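Local atomic coordinates of DNA repair protein XRCC1 (Homo sapiens, PDB entry 3LQC), a protein that acts as a scaffold in DNA single-strand break repair, assembling repair complexes, binding poly-ADP-ribose and limiting PARP1 activity. Residues A[56-61]-A[85-90]. Numbering follows the deposited sequence. Where two conformers were deposited one is given.
Sequences HSVDIG and EVLLVT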
ATOM      1  N   HIS A  56      10.452  -6.858 -23.699  1.00 43.22           N
ATOM      2  CA  HIS A  56      10.559  -8.068 -22.896  1.00 44.84           C
ATOM      3  C   HIS A  56      10.579  -7.734 -21.406  1.00 42.54           C
ATOM      4  O   HIS A  56       9.777  -8.251 -20.620  1.00 35.35           O
ATOM      5  CB  HIS A  56      11.829  -8.832 -23.296  1.00 41.81           C
ATOM      6  CG  HIS A  56      12.130 -10.010 -22.426  1.00 49.13           C
ATOM      7  ND1 HIS A  56      13.096  -9.981 -21.443  1.00 53.71           N
ATOM      8  CD2 HIS A  56      11.594 -11.254 -22.391  1.00 54.74           C
ATOM      9  CE1 HIS A  56      13.141 -11.156 -20.837  1.00 51.43           C
ATOM     10  NE2 HIS A  56      12.241 -11.947 -21.394  1.00 53.26           N
ATOM     11  N   SER A  57      11.506  -6.856 -21.037  1.00 37.18           N
ATOM     12  CA  SER A  57      11.707  -6.471 -19.652  1.00 36.14           C
ATOM     13  C   SER A  57      12.281  -5.056 -19.595  1.00 35.16           C
ATOM     14  O   SER A  57      12.706  -4.514 -20.614  1.00 30.35           O
ATOM     15  CB  SER A  57      12.655  -7.455 -18.969  1.00 41.09           C
ATOM     16  OG  SER A  57      13.891  -7.527 -19.660  1.00 42.14           O
ATOM     17  N   VAL A  58      12.299  -4.471 -18.398  1.00 33.36           N
ATOM     18  CA  VAL A  58      12.702  -3.081 -18.223  1.00 30.07           C
ATOM     19  C   VAL A  58      13.591  -2.890 -16.998  1.00 31.98           C
ATOM     20  O   VAL A  58      13.230  -3.299 -15.899  1.00 33.95           O
ATOM     21  CB  VAL A  58      11.470  -2.169 -18.063  1.00 31.11           C
ATOM     22  CG1 VAL A  58      11.901  -0.713 -17.948  1.00 31.98           C
ATOM     23  CG2 VAL A  58      10.514  -2.352 -19.230  1.00 27.67           C
ATOM     24  N   ASP A  59      14.753  -2.271 -17.192  1.00 29.88           N
ATOM     25  CA  ASP A  59      15.642  -1.933 -16.083  1.00 30.62           C
ATOM     26  C   ASP A  59      15.626  -0.421 -15.885  1.00 31.80           C
ATOM     27  O   ASP A  59      15.768   0.339 -16.841  1.00 28.68           O
ATOM     28  CB  ASP A  59      17.079  -2.391 -16.355  0.90 33.84           C
ATOM     29  CG  ASP A  59      17.181  -3.880 -16.643  0.90 38.80           C
ATOM     30  OD1 ASP A  59      16.282  -4.650 -16.221  0.90 33.52           O
ATOM     31  OD2 ASP A  59      18.175  -4.280 -17.290  0.90 37.01           O
ATOM     32  N   ILE A  60      15.462   0.009 -14.639  1.00 27.76           N
ATOM     33  CA  ILE A  60      15.315   1.422 -14.333  1.00 23.45           C
ATOM     34  C   ILE A  60      16.292   1.846 -13.250  1.00 28.52           C
ATOM     35  O   ILE A  60      16.367   1.228 -12.191  1.00 27.76           O
ATOM     36  CB  ILE A  60      13.885   1.736 -13.876  1.00 22.13           C
ATOM     37  CG1 ILE A  60      12.912   1.488 -15.024  1.00 20.79           C
ATOM     38  CG2 ILE A  60      13.780   3.171 -13.372  1.00 19.84           C
ATOM     39  CD1 ILE A  60      11.487   1.729 -14.666  1.00 16.77           C
ATOM     40  N   GLY A  61      17.049   2.899 -13.532  1.00 28.19           N
ATOM     41  CA  GLY A  61      17.971   3.457 -12.565  1.00 26.61           C
ATOM     42  C   GLY A  61      17.464   4.805 -12.109  1.00 26.40           C
ATOM     43  O   GLY A  61      17.420   5.753 -12.891  1.00 30.80           O
ATOM     44  N   GLU A  85      -1.322   2.419 -22.560  1.00 22.28           N
ATOM     45  CA  GLU A  85      -1.532   1.213 -21.799  1.00 17.26           C
ATOM     46  C   GLU A  85      -0.363   1.120 -20.829  1.00 18.92           C
ATOM     47  O   GLU A  85       0.764   1.448 -21.192  1.00 16.75           O
ATOM     48  CB  GLU A  85      -1.535   0.024 -22.761  1.00 20.43           C
ATOM     49  CG  GLU A  85      -2.574  -1.028 -22.445  1.00 30.83           C
ATOM     50  CD  GLU A  85      -3.943  -0.435 -22.188  1.00 25.93           C
ATOM     51  OE1 GLU A  85      -4.525   0.174 -23.112  1.00 25.95           O
ATOM     52  OE2 GLU A  85      -4.441  -0.587 -21.052  1.00 28.60           O
ATOM     53  N   VAL A  86      -0.616   0.700 -19.592  1.00 20.34           N
ATOM     54  CA  VAL A  86       0.478   0.533 -18.639  1.00 19.33           C
ATOM     55  C   VAL A  86       1.329  -0.687 -18.976  1.00 18.65           C
ATOM     56  O   VAL A  86       0.823  -1.794 -19.150  1.00 22.98           O
ATOM     57  CB  VAL A  86      -0.010   0.424 -17.173  1.00 16.42           C
ATOM     58  CG1 VAL A  86       1.164   0.193 -16.246  1.00 15.32           C
ATOM     59  CG2 VAL A  86      -0.744   1.674 -16.763  1.00 16.82           C
ATOM     60  N   LEU A  87       2.630  -0.470 -19.067  1.00 17.33           N
ATOM     61  CA  LEU A  87       3.562  -1.563 -19.227  1.00 18.17           C
ATOM     62  C   LEU A  87       4.132  -1.926 -17.859  1.00 22.09           C
ATOM     63  O   LEU A  87       3.995  -3.055 -17.393  1.00 24.27           O
ATOM     64  CB  LEU A  87       4.684  -1.173 -20.187  1.00 12.87           C
ATOM     65  CG  LEU A  87       5.619  -2.337 -20.460  1.00 15.40           C
ATOM     66  CD1 LEU A  87       4.846  -3.402 -21.203  1.00 17.57           C
ATOM     67  CD2 LEU A  87       6.828  -1.878 -21.243  1.00 19.14           C
ATOM     68  N   LEU A  88       4.784  -0.962 -17.216  1.00 22.09           N
ATOM     69  CA  LEU A  88       5.245  -1.153 -15.847  1.00 21.75           C
ATOM     70  C   LEU A  88       4.445  -0.261 -14.922  0.97 19.55           C
ATOM     71  O   LEU A  88       4.503   0.965 -15.010  0.97 20.22           O
ATOM     72  CB  LEU A  88       6.740  -0.856 -15.689  1.00 23.54           C
ATOM     73  CG  LEU A  88       7.206  -0.862 -14.225  1.00 21.44           C
ATOM     74  CD1 LEU A  88       7.023  -2.230 -13.612  1.00 21.47           C
ATOM     75  CD2 LEU A  88       8.638  -0.415 -14.093  1.00 23.80           C
ATOM     76  N   VAL A  89       3.697  -0.891 -14.034  0.84 16.40           N
ATOM     77  CA  VAL A  89       2.856  -0.181 -13.096  0.84 17.13           C
ATOM     78  C   VAL A  89       3.692   0.760 -12.214  0.84 15.83           C
ATOM     79  O   VAL A  89       4.878   0.522 -11.986  0.84 15.05           O
ATOM     80  CB  VAL A  89       2.066  -1.196 -12.258  0.84 19.18           C
ATOM     81  CG1 VAL A  89       2.774  -1.484 -10.932  0.84 18.71           C
ATOM     82  CG2 VAL A  89       0.655  -0.707 -12.053  0.84 19.96           C
ATOM     83  N   THR A  90       3.082   1.843 -11.744  1.00 17.81           N
ATOM     84  CA  THR A  90       3.794   2.817 -10.909  1.00 15.55           C
ATOM     85  C   THR A  90       4.526   2.146  -9.740  1.00 16.27           C
ATOM     86  O   THR A  90       3.917   1.521  -8.875  1.00 17.70           O
ATOM     87  CB  THR A  90       2.851   3.894 -10.361  1.00 15.97           C
ATOM     88  OG1 THR A  90       2.112   4.483 -11.438  1.00 13.05           O
ATOM     89  CG2 THR A  90       3.656   4.981  -9.646  1.00 18.04           C
TER
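No ring, amide or carboxylate lies between Val58 and Leu87 or between Ile60 and Leu88, so faces and edges play no part across this buried, wholly aliphatic interface. The flat groups of 56-61 are elsewhere: His56 and Asp59 set off away from 85-90, and their side chains stay more than 8 Å from it. ND1 of His56 lies 3.1 Å from OG of Ser57 in a hydrogen bond, and OD2 of Asp59, in the conformer given, hydrogen-bonds to NE2 of His150. The closer contact is methyl to methyl, with CD1 of Ile60 3.6 Å from CD2 of Leu88. Ile60 is extended at its outer torsion (chi2 178°), which carries CD1 outward to meet the leucine tip to tip. Leu88 was modelled in two conformers, and that distance belongs to one of them. In a second pair, CG2 of Val58 lies 4.2 Å from CD2 of Leu87, a looser contact. The nearest CA atoms, of Val58 and Leu88, are 8.1 Å apart, and no hydrogen bond crosses. Such separation is consistent with two packed layers: strand 57-63 is central in a three-stranded antiparallel sheet, whereas 85-92 borders a five-stranded mixed sheet, as expected for the galactose-binding-like beta-sandwich of the XRCC1 N-terminal domain. Leu87 and Leu88 both face Val70 of strand 67-73, which fits a classic beta bulge and is consistent with both side chains starting toward 56-61; the chain turns a corner there. Phe111 and Leu116 also pack on Leu88, while Phe93 and Leu144 touch Ile60. Beyond the corner, the backbone of Thr90 hydrogen-bonds to the chain of another protein.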